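Local coordinates for tail fiber protein (Acinetobacter phage AM24, PDB 5W5P) that probably recognises, and may degrade, the capsular polysaccharide of its Acinetobacter host as the trimeric tailspike of the phage, at residues I498-K503 against K562-P567; M502-A505 against V509-A512. One frame throughout, in Å; residues are numbered along the deposited sequence.

How the contacts relate
Along the chain, strand 492-503 comes first and serves both contacts, which share M502 and K503. A short loop leads into strand 509-523, and contact 2 closes this beta hairpin with only three residues between its two segments. Contact 1 is the longer closure: it spans 58 intervening residues, more than half of them in strands, and brings the loop between strands 558-559 and 569-574 back over the same hairpin. Contact 2 is therefore nested inside contact 1. Their centres lie about 9 Å apart, and H563 of the loop also packs on L510 and G511. Together they tie the C-terminal antiparallel sheet to the loop lying on one of its faces.

Contact 1: residues I498-K503 against K562-P567; sequences IFMQMK and KHFTSP
M502 and M500, both selenomethionines, project from one face of strand 492-503 toward H563 and F564, so that this face of the C-terminal antiparallel sheet is covered by a loop through side-chain packing, including a CH-pi contact and a Met-aromatic contact. The tight part is at M502. Its CG sits over the centre of the imidazole, 3.6 Å from the centroid of the H563 ring and only 5° off the ring normal, while CB of M502 lies 3.6 Å from NE2 of H563. A bend at chi2 (-59°) turns the M502 chain on from the imidazole toward the phenyl group of F564. The flexible, unbranched methionine chain (here a selenoether) suits this place because one residue can serve two differently placed rings. Buried H563 meets its polar needs through T596 OG1 at NE2 and F561 O at ND1, which should fix the ring's rotation and so present this face to M502. F564 also packs edge-to-face with Y585. Packing is looser at M500, whose selenium stands 5.1 Å from the centroid of the F564 ring, 51° off its normal. Farther along the loop T565 and S566 are exposed, and there S566 OG hydrogen-bonds to T565 O, well away from the strand. Beyond the imidazole, the terminal methyl CE of M502 meets the edge of the F564 ring in its plane, 3.6 Å from CE2.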
ATOM      1  N   ILE A 498      36.703 -10.627  17.073  1.00 43.82           N
ATOM      2  CA  ILE A 498      36.723 -12.043  17.436  1.00 44.58           C
ATOM      3  C   ILE A 498      36.487 -12.126  18.941  1.00 46.33           C
ATOM      4  O   ILE A 498      37.415 -12.037  19.743  1.00 46.28           O
ATOM      5  CB  ILE A 498      38.029 -12.721  17.022  1.00 44.86           C
ATOM      6  CG1 ILE A 498      38.354 -12.405  15.559  1.00 42.45           C
ATOM      7  CG2 ILE A 498      37.948 -14.226  17.254  1.00 41.81           C
ATOM      8  CD1 ILE A 498      39.740 -12.830  15.146  1.00 41.55           C
ATOM      9  N   PHE A 499      35.226 -12.306  19.327  1.00 47.74           N
ATOM     10  CA  PHE A 499      34.866 -12.511  20.727  1.00 48.15           C
ATOM     11  C   PHE A 499      35.153 -13.964  21.089  1.00 50.07           C
ATOM     12  O   PHE A 499      34.476 -14.878  20.605  1.00 50.77           O
ATOM     13  CB  PHE A 499      33.401 -12.155  20.966  1.00 46.97           C
ATOM     14  CG  PHE A 499      32.926 -12.416  22.377  1.00 48.09           C
ATOM     15  CD1 PHE A 499      33.793 -12.310  23.454  1.00 49.48           C
ATOM     16  CD2 PHE A 499      31.610 -12.762  22.623  1.00 49.38           C
ATOM     17  CE1 PHE A 499      33.354 -12.549  24.744  1.00 49.47           C
ATOM     18  CE2 PHE A 499      31.169 -13.002  23.913  1.00 49.74           C
ATOM     19  CZ  PHE A 499      32.042 -12.893  24.973  1.00 47.55           C
HETATM   20  N   MSE A 500      36.152 -14.181  21.938  1.00 49.18           N
HETATM   21  CA  MSE A 500      36.529 -15.530  22.327  1.00 50.36           C
HETATM   22  C   MSE A 500      36.060 -15.849  23.738  1.00 53.07           C
HETATM   23  O   MSE A 500      36.361 -15.122  24.688  1.00 54.38           O
HETATM   24  CB  MSE A 500      38.044 -15.718  22.238  1.00 54.45           C
HETATM   25  CG  MSE A 500      38.650 -15.404  20.880  1.00 59.96           C
HETATM   26 SE   MSE A 500      40.543 -14.916  21.009  1.00 60.78          SE
HETATM   27  CE  MSE A 500      40.323 -13.074  21.612  1.00 61.29           C
ATOM     28  N   GLN A 501      35.327 -16.951  23.870  1.00 53.02           N
ATOM     29  CA  GLN A 501      34.879 -17.456  25.160  1.00 52.01           C
ATOM     30  C   GLN A 501      35.597 -18.775  25.416  1.00 48.76           C
ATOM     31  O   GLN A 501      35.371 -19.758  24.702  1.00 49.10           O
ATOM     32  CB  GLN A 501      33.361 -17.627  25.180  1.00 44.54           C
ATOM     33  CG  GLN A 501      32.609 -16.303  25.185  1.00 49.39           C
ATOM     34  CD  GLN A 501      31.100 -16.471  25.055  1.00 48.76           C
ATOM     35  OE1 GLN A 501      30.608 -17.048  24.084  1.00 45.68           O
ATOM     36  NE2 GLN A 501      30.363 -15.965  26.038  1.00 48.18           N
HETATM   37  N   MSE A 502      36.470 -18.793  26.418  1.00 46.72           N
HETATM   38  CA  MSE A 502      37.174 -20.021  26.777  1.00 52.53           C
HETATM   39  C   MSE A 502      36.279 -20.865  27.669  1.00 53.12           C
HETATM   40  O   MSE A 502      35.825 -20.412  28.722  1.00 48.57           O
HETATM   41  CB  MSE A 502      38.507 -19.723  27.474  1.00 57.75           C
HETATM   42  CG  MSE A 502      39.106 -18.364  27.148  1.00 63.49           C
HETATM   43 SE   MSE A 502      39.455 -18.067  25.245  1.00 68.29          SE
HETATM   44  CE  MSE A 502      39.814 -16.155  25.339  1.00 68.70           C
ATOM     45  N   LYS A 503      36.023 -22.096  27.238  1.00 51.86           N
ATOM     46  CA  LYS A 503      35.064 -22.963  27.898  1.00 50.96           C
ATOM     47  C   LYS A 503      35.695 -24.312  28.202  1.00 52.41           C
ATOM     48  O   LYS A 503      36.658 -24.735  27.558  1.00 54.57           O
ATOM     49  CB  LYS A 503      33.805 -23.161  27.044  1.00 50.67           C
ATOM     50  CG  LYS A 503      33.131 -21.870  26.611  1.00 49.67           C
ATOM     51  CD  LYS A 503      31.898 -22.164  25.776  1.00 50.02           C
ATOM     52  CE  LYS A 503      31.220 -20.892  25.314  1.00 46.15           C
ATOM     53  NZ  LYS A 503      29.955 -21.207  24.605  1.00 45.82           N
ATOM     54  N   LYS A 562      42.959 -15.221  33.144  1.00 59.28           N
ATOM     55  CA  LYS A 562      43.696 -14.586  32.052  1.00 60.62           C
ATOM     56  C   LYS A 562      44.398 -15.677  31.248  1.00 58.91           C
ATOM     57  O   LYS A 562      45.417 -16.225  31.677  1.00 58.85           O
ATOM     58  CB  LYS A 562      44.691 -13.570  32.607  1.00 60.89           C
ATOM     59  CG  LYS A 562      45.590 -12.930  31.565  1.00 60.50           C
ATOM     60  CD  LYS A 562      46.648 -12.044  32.211  1.00 59.43           C
ATOM     61  CE  LYS A 562      47.525 -11.396  31.154  1.00 63.47           C
ATOM     62  NZ  LYS A 562      48.531 -10.459  31.720  1.00 69.17           N
ATOM     63  N   HIS A 563      43.853 -15.999  30.069  1.00 56.30           N
ATOM     64  CA  HIS A 563      44.369 -17.119  29.287  1.00 55.83           C
ATOM     65  C   HIS A 563      45.549 -16.726  28.407  1.00 56.50           C
ATOM     66  O   HIS A 563      46.412 -17.569  28.124  1.00 55.47           O
ATOM     67  CB  HIS A 563      43.259 -17.709  28.414  1.00 54.70           C
ATOM     68  CG  HIS A 563      42.288 -18.570  29.162  1.00 54.68           C
ATOM     69  ND1 HIS A 563      41.406 -18.062  30.090  1.00 54.84           N
ATOM     70  CD2 HIS A 563      42.062 -19.906  29.119  1.00 55.75           C
ATOM     71  CE1 HIS A 563      40.678 -19.047  30.587  1.00 56.70           C
ATOM     72  NE2 HIS A 563      41.056 -20.176  30.016  1.00 56.33           N
ATOM     73  N   PHE A 564      45.604 -15.475  27.958  1.00 54.83           N
ATOM     74  CA  PHE A 564      46.633 -15.017  27.035  1.00 56.03           C
ATOM     75  C   PHE A 564      47.620 -14.100  27.749  1.00 55.95           C
ATOM     76  O   PHE A 564      47.223 -13.253  28.555  1.00 56.38           O
ATOM     77  CB  PHE A 564      46.006 -14.291  25.839  1.00 53.82           C
ATOM     78  CG  PHE A 564      45.248 -15.196  24.902  1.00 51.55           C
ATOM     79  CD1 PHE A 564      45.917 -15.903  23.915  1.00 48.40           C
ATOM     80  CD2 PHE A 564      43.869 -15.330  25.002  1.00 54.33           C
ATOM     81  CE1 PHE A 564      45.235 -16.731  23.048  1.00 50.97           C
ATOM     82  CE2 PHE A 564      43.174 -16.156  24.132  1.00 56.23           C
ATOM     83  CZ  PHE A 564      43.861 -16.860  23.154  1.00 56.43           C
ATOM     84  N   THR A 565      48.906 -14.278  27.457  1.00 56.18           N
ATOM     85  CA  THR A 565      49.971 -13.435  28.006  1.00 57.44           C
ATOM     86  C   THR A 565      50.688 -12.774  26.832  1.00 57.34           C
ATOM     87  O   THR A 565      51.481 -13.418  26.138  1.00 55.07           O
ATOM     88  CB  THR A 565      50.930 -14.245  28.876  1.00 56.25           C
ATOM     89  OG1 THR A 565      50.236 -14.716  30.039  1.00 55.81           O
ATOM     90  CG2 THR A 565      52.114 -13.396  29.310  1.00 52.52           C
ATOM     91  N   SER A 566      50.390 -11.489  26.612  1.00 59.60           N
ATOM     92  CA  SER A 566      50.907 -10.672  25.516  1.00 58.23           C
ATOM     93  C   SER A 566      50.835 -11.421  24.189  1.00 56.68           C
ATOM     94  O   SER A 566      51.869 -11.812  23.636  1.00 54.67           O
ATOM     95  CB  SER A 566      52.340 -10.230  25.812  1.00 58.31           C
ATOM     96  OG  SER A 566      53.220 -11.333  25.790  1.00 64.60           O
ATOM     97  N   PRO A 567      49.640 -11.627  23.641  1.00 57.99           N
ATOM     98  CA  PRO A 567      49.515 -12.471  22.448  1.00 58.86           C
ATOM     99  C   PRO A 567      50.006 -11.785  21.183  1.00 57.36           C
ATOM    100  O   PRO A 567      49.936 -10.561  21.034  1.00 55.30           O
ATOM    101  CB  PRO A 567      48.011 -12.746  22.374  1.00 56.65           C
ATOM    102  CG  PRO A 567      47.393 -11.557  23.019  1.00 54.17           C
ATOM    103  CD  PRO A 567      48.337 -11.127  24.109  1.00 53.15           C
TER

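Contact 2: residues M502-A505 against V509-A512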
HETATM    1  N   MSE A 502      36.470 -18.793  26.418  1.00 46.72           N
HETATM    2  CA  MSE A 502      37.174 -20.021  26.777  1.00 52.53           C
HETATM    3  C   MSE A 502      36.279 -20.865  27.669  1.00 53.12           C
HETATM    4  O   MSE A 502      35.825 -20.412  28.722  1.00 48.57           O
HETATM    5  CB  MSE A 502      38.507 -19.723  27.474  1.00 57.75           C
HETATM    6  CG  MSE A 502      39.106 -18.364  27.148  1.00 63.49           C
HETATM    7 SE   MSE A 502      39.455 -18.067  25.245  1.00 68.29          SE
HETATM    8  CE  MSE A 502      39.814 -16.155  25.339  1.00 68.70           C
ATOM      9  N   LYS A 503      36.023 -22.096  27.238  1.00 51.86           N
ATOM     10  CA  LYS A 503      35.064 -22.963  27.898  1.00 50.96           C
ATOM     11  C   LYS A 503      35.695 -24.312  28.202  1.00 52.41           C
ATOM     12  O   LYS A 503      36.658 -24.735  27.558  1.00 54.57           O
ATOM     13  CB  LYS A 503      33.805 -23.161  27.044  1.00 50.67           C
ATOM     14  CG  LYS A 503      33.131 -21.870  26.611  1.00 49.67           C
ATOM     15  CD  LYS A 503      31.898 -22.164  25.776  1.00 50.02           C
ATOM     16  CE  LYS A 503      31.220 -20.892  25.314  1.00 46.15           C
ATOM     17  NZ  LYS A 503      29.955 -21.207  24.605  1.00 45.82           N
ATOM     18  N   THR A 504      35.132 -24.982  29.205  1.00 52.96           N
ATOM     19  CA  THR A 504      35.502 -26.350  29.534  1.00 55.16           C
ATOM     20  C   THR A 504      34.801 -27.300  28.567  1.00 58.59           C
ATOM     21  O   THR A 504      34.164 -26.882  27.597  1.00 57.45           O
ATOM     22  CB  THR A 504      35.143 -26.665  30.982  1.00 55.75           C
ATOM     23  OG1 THR A 504      33.721 -26.599  31.140  1.00 56.19           O
ATOM     24  CG2 THR A 504      35.800 -25.674  31.928  1.00 55.69           C
ATOM     25  N   ALA A 505      34.901 -28.603  28.832  1.00 62.61           N
ATOM     26  CA  ALA A 505      34.197 -29.574  28.003  1.00 62.16           C
ATOM     27  C   ALA A 505      32.686 -29.405  28.105  1.00 64.47           C
ATOM     28  O   ALA A 505      31.978 -29.580  27.106  1.00 66.71           O
ATOM     29  CB  ALA A 505      34.605 -30.993  28.393  1.00 61.89           C
ATOM     30  N   VAL A 509      32.190 -21.157  31.023  1.00 52.90           N
ATOM     31  CA  VAL A 509      33.076 -20.084  30.581  1.00 52.55           C
ATOM     32  C   VAL A 509      34.051 -19.743  31.702  1.00 57.18           C
ATOM     33  O   VAL A 509      33.645 -19.274  32.772  1.00 57.58           O
ATOM     34  CB  VAL A 509      32.275 -18.849  30.148  1.00 50.25           C
ATOM     35  CG1 VAL A 509      33.213 -17.690  29.836  1.00 47.63           C
ATOM     36  CG2 VAL A 509      31.407 -19.182  28.941  1.00 48.60           C
ATOM     37  N   LEU A 510      35.344 -19.984  31.458  1.00 58.86           N
ATOM     38  CA  LEU A 510      36.402 -19.655  32.404  1.00 58.38           C
ATOM     39  C   LEU A 510      37.210 -18.429  32.004  1.00 57.01           C
ATOM     40  O   LEU A 510      38.037 -17.965  32.798  1.00 56.12           O
ATOM     41  CB  LEU A 510      37.361 -20.847  32.570  1.00 51.42           C
ATOM     42  CG  LEU A 510      36.789 -22.105  33.224  1.00 52.49           C
ATOM     43  CD1 LEU A 510      37.897 -23.097  33.513  1.00 53.72           C
ATOM     44  CD2 LEU A 510      36.033 -21.754  34.497  1.00 55.04           C
ATOM     45  N   GLY A 511      36.998 -17.898  30.802  1.00 57.00           N
ATOM     46  CA  GLY A 511      37.713 -16.716  30.357  1.00 53.54           C
ATOM     47  C   GLY A 511      37.017 -16.094  29.171  1.00 53.51           C
ATOM     48  O   GLY A 511      36.150 -16.706  28.538  1.00 49.16           O
ATOM     49  N   ALA A 512      37.407 -14.857  28.874  1.00 45.97           N
ATOM     50  CA  ALA A 512      36.799 -14.128  27.772  1.00 53.30           C
ATOM     51  C   ALA A 512      37.759 -13.050  27.300  1.00 48.05           C
ATOM     52  O   ALA A 512      38.414 -12.395  28.111  1.00 47.52           O
ATOM     53  CB  ALA A 512      35.452 -13.511  28.177  1.00 44.37           C
TER
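Backbone hydrogen bonds join M502 to L510 and G511 in a classic beta bulge, two residues of strand 509-523 facing one of strand 492-503. M502 N donates to G511 O (3.0 Å). In return M502 O accepts a bond from L510 N at 2.8 Å and a weak one from G511 N at 3.5 Å. V509 CA adds a C-H...O contact to the same oxygen. Glycine suits position 511: with no side chain, it lets M502 CG lie 3.7 Å from G511 C on the face that M502 occupies.

Apolar contacts flank the bulge. K503 and V509 form a non-hydrogen-bonded pair, and the extended lysine chain lays both CG and CE 4.0 Å from V509 CG2, carrying its ammonium on to S612 of a neighbouring subunit. At the turn, T504 CG2 meets L510 CD1 at 3.7 Å, the two side chains crossing at about a right angle. With OG1 set between the backbone N and the carbonyl carbon (chi1 64°), T504 turns its methyl to the leucine and its hydroxyl to the hairpin loop, where OG1 hydrogen-bonds with V508 N.

The hairpin lies between strands 598-608 and 535-546 of the antiparallel sheet, with K503 bonded through its backbone to A597 and K598.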